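Transcriptional regulator (Streptococcus pneumoniae, PDB 2GNP) probably acts as a transcriptional regulator whose putative sugar-binding domain, with a Rossmann-like alpha/beta architecture, would sense a sugar-type effector. Local coordinates at residues Q223-Y229 / V246-D252; G157-F161 / T232-I237. The contacts are given in a common frame with arbitrary orientation. Residues are numbered along the deposited sequence.

Contact 1: residues Q223-Y229 / V246-D252; sequences QSLAVAY and VNHLITD
Strands 223-227 and 248-252 are the neighbouring parallel strands of a beta-alpha-beta unit, connected by helix 234-242, in a Rossmann-like sheet. Their axes approach to 4.7 Å at 16°; the strand residues are extended, but N247 (psi near 0) turns the chain just before strand 248-252. The register pairs L225 with H248, A226 with L249 and V227 with I250. Q223 OE1 and N247 OD1 share a water (2.5 and 3.0 Å), while Q223 NE2 bonds E23. S224 N donates to N247 OD1 (2.9 Å), and the p rotamer of S224 lets OG accept from N247 N (2.9 Å), joining the chains where strand 248-252 begins; H248 N adds a weak bond to S224 O (2.9 Å). L225, chi1 t, lays CD1 over one face of the H248 ring, 3.9 Å from its centroid (CH-pi), and meets I250 CG1 at 3.7 Å; H248 NE2 bonds E26 on the next strand. A226 N bonds H248 O (2.8 Å), and A226 O accepts from I250 N (3.0 Å). Its small CB, on the other face with L249, fits closely against I158 and V156. V227 returns to the L225 face. A228 N reaches I250 O (3.1 Å), and T251 OG1 donates to A228 O (2.7 Å). D252, N-cap of helix 253-264, bonds T255 through OD1 and N30 through OD2; Y229 CD2 merely touches D252 OD2 at 3.8 Å.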
# COMPACT_ATOMS: atom_id res chain seq x y z
N GLN A 223 0.01 6.20 11.37
CA GLN A 223 0.36 6.89 10.12
C GLN A 223 0.46 5.84 9.02
O GLN A 223 1.32 4.99 9.07
CB GLN A 223 1.67 7.67 10.26
CG GLN A 223 1.60 8.95 11.15
CD GLN A 223 0.49 9.84 10.76
OE1 GLN A 223 0.17 9.96 9.56
NE2 GLN A 223 -0.13 10.48 11.75
N SER A 224 -0.47 5.86 8.08
CA SER A 224 -0.44 4.88 6.99
C SER A 224 -0.38 5.63 5.69
O SER A 224 -1.28 6.39 5.32
CB SER A 224 -1.67 3.97 7.01
OG SER A 224 -2.86 4.74 7.15
N LEU A 225 0.69 5.39 4.97
CA LEU A 225 1.03 6.18 3.78
C LEU A 225 0.85 5.30 2.58
O LEU A 225 1.57 4.28 2.45
CB LEU A 225 2.48 6.64 3.85
CG LEU A 225 3.17 7.27 2.62
CD1 LEU A 225 2.37 8.54 2.24
CD2 LEU A 225 4.68 7.64 2.92
N ALA A 226 -0.07 5.67 1.68
CA ALA A 226 -0.17 4.99 0.41
C ALA A 226 0.38 5.90 -0.69
O ALA A 226 0.05 7.08 -0.70
CB ALA A 226 -1.63 4.61 0.11
N VAL A 227 1.19 5.35 -1.60
CA VAL A 227 1.62 6.10 -2.77
C VAL A 227 1.08 5.41 -4.00
O VAL A 227 1.36 4.19 -4.23
CB VAL A 227 3.18 6.14 -2.82
CG1 VAL A 227 3.63 7.01 -4.00
CG2 VAL A 227 3.73 6.65 -1.50
N ALA A 228 0.25 6.11 -4.77
CA ALA A 228 -0.49 5.41 -5.84
C ALA A 228 -1.05 6.42 -6.84
O ALA A 228 -1.64 7.43 -6.44
CB ALA A 228 -1.66 4.55 -5.21
N TYR A 229 -0.85 6.13 -8.13
CA TYR A 229 -1.38 7.02 -9.15
C TYR A 229 -1.60 6.27 -10.46
O TYR A 229 -1.12 5.14 -10.63
CB TYR A 229 -0.46 8.21 -9.35
CG TYR A 229 0.85 7.86 -10.01
CD1 TYR A 229 1.90 7.32 -9.26
CD2 TYR A 229 1.03 8.07 -11.38
CE1 TYR A 229 3.14 6.99 -9.87
CE2 TYR A 229 2.25 7.75 -12.00
CZ TYR A 229 3.29 7.21 -11.23
OH TYR A 229 4.50 6.87 -11.87
N VAL A 246 -6.31 3.89 4.57
CA VAL A 246 -5.11 4.59 4.99
C VAL A 246 -5.47 6.04 5.31
O VAL A 246 -6.56 6.52 5.00
CB VAL A 246 -4.01 4.58 3.86
CG1 VAL A 246 -3.68 3.11 3.43
CG2 VAL A 246 -4.56 5.36 2.71
N ASN A 247 -4.57 6.71 5.99
CA ASN A 247 -4.80 8.11 6.42
C ASN A 247 -3.89 9.12 5.78
O ASN A 247 -3.95 10.28 6.15
CB ASN A 247 -4.85 8.26 7.95
CG ASN A 247 -3.61 7.81 8.63
OD1 ASN A 247 -2.52 7.92 8.08
ND2 ASN A 247 -3.78 7.17 9.82
N HIS A 248 -3.01 8.68 4.87
CA HIS A 248 -2.11 9.59 4.15
C HIS A 248 -1.91 9.10 2.75
O HIS A 248 -1.47 7.95 2.54
CB HIS A 248 -0.78 9.65 4.88
CG HIS A 248 0.14 10.77 4.43
ND1 HIS A 248 1.14 11.26 5.25
CD2 HIS A 248 0.21 11.47 3.27
CE1 HIS A 248 1.79 12.22 4.61
NE2 HIS A 248 1.25 12.38 3.41
N LEU A 249 -2.25 9.95 1.79
CA LEU A 249 -2.17 9.54 0.40
C LEU A 249 -1.26 10.52 -0.35
O LEU A 249 -1.27 11.69 -0.07
CB LEU A 249 -3.59 9.54 -0.24
CG LEU A 249 -3.67 9.24 -1.77
CD1 LEU A 249 -3.18 7.84 -2.16
CD2 LEU A 249 -5.07 9.53 -2.39
N ILE A 250 -0.39 9.97 -1.19
CA ILE A 250 0.37 10.74 -2.17
C ILE A 250 -0.06 10.24 -3.57
O ILE A 250 0.05 9.05 -3.91
CB ILE A 250 1.83 10.54 -1.98
CG1 ILE A 250 2.19 10.99 -0.55
CG2 ILE A 250 2.57 11.44 -3.00
CD1 ILE A 250 3.71 11.03 -0.24
N THR A 251 -0.56 11.17 -4.38
CA THR A 251 -1.00 10.83 -5.75
C THR A 251 -0.78 12.07 -6.61
O THR A 251 -0.20 13.05 -6.14
CB THR A 251 -2.47 10.41 -5.79
OG1 THR A 251 -2.83 9.81 -7.04
CG2 THR A 251 -3.38 11.62 -5.50
N ASP A 252 -1.13 11.99 -7.88
CA ASP A 252 -0.98 13.16 -8.79
C ASP A 252 -2.33 13.86 -9.01
O ASP A 252 -3.38 13.32 -8.68
CB ASP A 252 -0.23 12.84 -10.09
CG ASP A 252 -0.96 11.86 -10.99
OD1 ASP A 252 -2.07 11.40 -10.66
OD2 ASP A 252 -0.41 11.51 -12.07
O HOH W 1 -1.80 10.79 8.26

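Contact 2: residues G157-F161 / T232-I237; sequences GIGDF and TKVSSI
I158, in the m,t rotamer, spreads its branched side chain over the first turn of helix 234-242, with CG2 3.5 Å from S236 CB and CD1 4.2 Å from I237 CG1. A beta-branched aliphatic residue suits this buried place: it favours the extended backbone (phi/psi -131/127) and fills the space between sheet and helix. K233, chi1 m and then t at chi2, chi3 and chi4, stretches out so that its NZ donates to I158 O at 2.8 Å; a water accepts from I158 N at 3.0 Å and, weakly, from K233 NZ at 3.1 Å. At G159 a side chain would point away from the helix. S236 OG lies 3.2 Å from G159 O, but its single proton can also serve V187 O, its stronger partner, so the hydroxyl sits between the carbonyl of G159 and that of V187, just before strand 188-190. D160 comes nearest in backbone, its CA 5.5 Å from K233 CA; chi1 p turns OD1 to accept from T232 OG1 (3.0 Å), while OD2 takes the hydroxyl of S162. T232 and K233 end a 3-10 segment that leads into the helix, where I237 N bonds K233 O at 2.9 Å. Packing the N-terminal turn of the helix that follows strand 223-227 on the C-terminal end of the neighbouring strand 153-160 is usual in Rossmann-like alpha/beta folds.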
# COMPACT_ATOMS: atom_id res chain seq x y z
N GLY A 157 1.63 0.39 -1.40
CA GLY A 157 1.09 0.73 -2.73
C GLY A 157 -0.39 0.28 -2.76
O GLY A 157 -0.90 -0.34 -1.80
N ILE A 158 -1.07 0.58 -3.86
CA ILE A 158 -2.48 0.18 -4.05
C ILE A 158 -2.52 -0.45 -5.43
O ILE A 158 -2.08 0.18 -6.42
CB ILE A 158 -3.47 1.39 -3.98
CG1 ILE A 158 -3.51 1.97 -2.54
CG2 ILE A 158 -4.89 0.95 -4.47
CD1 ILE A 158 -4.23 3.37 -2.44
N GLY A 159 -3.04 -1.68 -5.51
CA GLY A 159 -3.16 -2.37 -6.81
C GLY A 159 -4.58 -2.26 -7.38
O GLY A 159 -5.54 -2.01 -6.65
N ASP A 160 -4.68 -2.37 -8.71
CA ASP A 160 -5.99 -2.31 -9.35
C ASP A 160 -6.37 -3.73 -9.75
O ASP A 160 -5.57 -4.65 -9.56
CB ASP A 160 -5.99 -1.37 -10.58
CG ASP A 160 -5.04 -1.81 -11.66
OD1 ASP A 160 -4.06 -1.06 -11.95
OD2 ASP A 160 -5.24 -2.90 -12.23
N PHE A 161 -7.58 -3.93 -10.30
CA PHE A 161 -8.00 -5.28 -10.65
C PHE A 161 -8.34 -5.29 -12.13
O PHE A 161 -9.20 -6.07 -12.58
CB PHE A 161 -9.17 -5.70 -9.79
CG PHE A 161 -9.35 -7.17 -9.67
CD1 PHE A 161 -10.51 -7.77 -10.13
CD2 PHE A 161 -8.35 -7.97 -9.12
CE1 PHE A 161 -10.68 -9.18 -10.01
CE2 PHE A 161 -8.51 -9.34 -9.03
CZ PHE A 161 -9.69 -9.94 -9.46
N THR A 232 -5.61 3.72 -14.21
CA THR A 232 -6.20 2.37 -13.91
C THR A 232 -6.40 2.20 -12.39
O THR A 232 -7.03 1.24 -11.93
CB THR A 232 -5.32 1.21 -14.38
OG1 THR A 232 -4.07 1.31 -13.72
CG2 THR A 232 -5.10 1.22 -15.93
N LYS A 233 -5.84 3.14 -11.64
CA LYS A 233 -5.98 3.09 -10.18
C LYS A 233 -7.05 3.97 -9.56
O LYS A 233 -7.16 4.01 -8.32
CB LYS A 233 -4.62 3.35 -9.55
CG LYS A 233 -3.77 2.12 -9.71
CD LYS A 233 -2.46 2.30 -9.07
CE LYS A 233 -1.62 1.05 -9.42
NZ LYS A 233 -0.49 1.12 -8.50
N VAL A 234 -7.86 4.66 -10.38
CA VAL A 234 -8.82 5.64 -9.85
C VAL A 234 -9.88 4.93 -8.98
O VAL A 234 -10.16 5.38 -7.86
CB VAL A 234 -9.51 6.39 -10.99
CG1 VAL A 234 -10.74 7.20 -10.49
CG2 VAL A 234 -8.48 7.26 -11.69
N SER A 235 -10.45 3.82 -9.48
CA SER A 235 -11.49 3.12 -8.71
C SER A 235 -10.92 2.58 -7.38
O SER A 235 -11.55 2.71 -6.33
CB SER A 235 -12.11 1.98 -9.51
OG SER A 235 -12.79 2.51 -10.69
N SER A 236 -9.70 2.05 -7.44
CA SER A 236 -9.04 1.48 -6.25
C SER A 236 -8.78 2.56 -5.19
O SER A 236 -9.04 2.38 -3.98
CB SER A 236 -7.73 0.77 -6.59
OG SER A 236 -7.93 -0.14 -7.66
N ILE A 237 -8.27 3.70 -5.64
CA ILE A 237 -7.99 4.79 -4.71
C ILE A 237 -9.30 5.31 -4.10
O ILE A 237 -9.38 5.55 -2.89
CB ILE A 237 -7.17 5.91 -5.43
CG1 ILE A 237 -5.74 5.38 -5.81
CG2 ILE A 237 -7.06 7.12 -4.54
CD1 ILE A 237 -5.02 6.31 -6.75
O HOH W 2 0.75 2.01 -5.76

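Overall arrangement
Contact 1 pairs the two strands of the beta-alpha-beta unit 223-252; contact 2, its centre 12 Å away, sets the start of that unit's connecting helix against strand 153-160, outside the unit but next to 223-227 in the sheet. Contact 1 is buried and held by regular backbone bonds and apolar side chains on both faces, with polar side chains at its two ends. Contact 2, only partly buried, combines the apolar packing of I158 with side-chain donors meeting backbone and carboxylate oxygens. The two interlock: I158 packs on A226 and A228, and I237 on A228 and L249. Backbone groups pair between strands, whereas a helix turn meets a strand through its side chains.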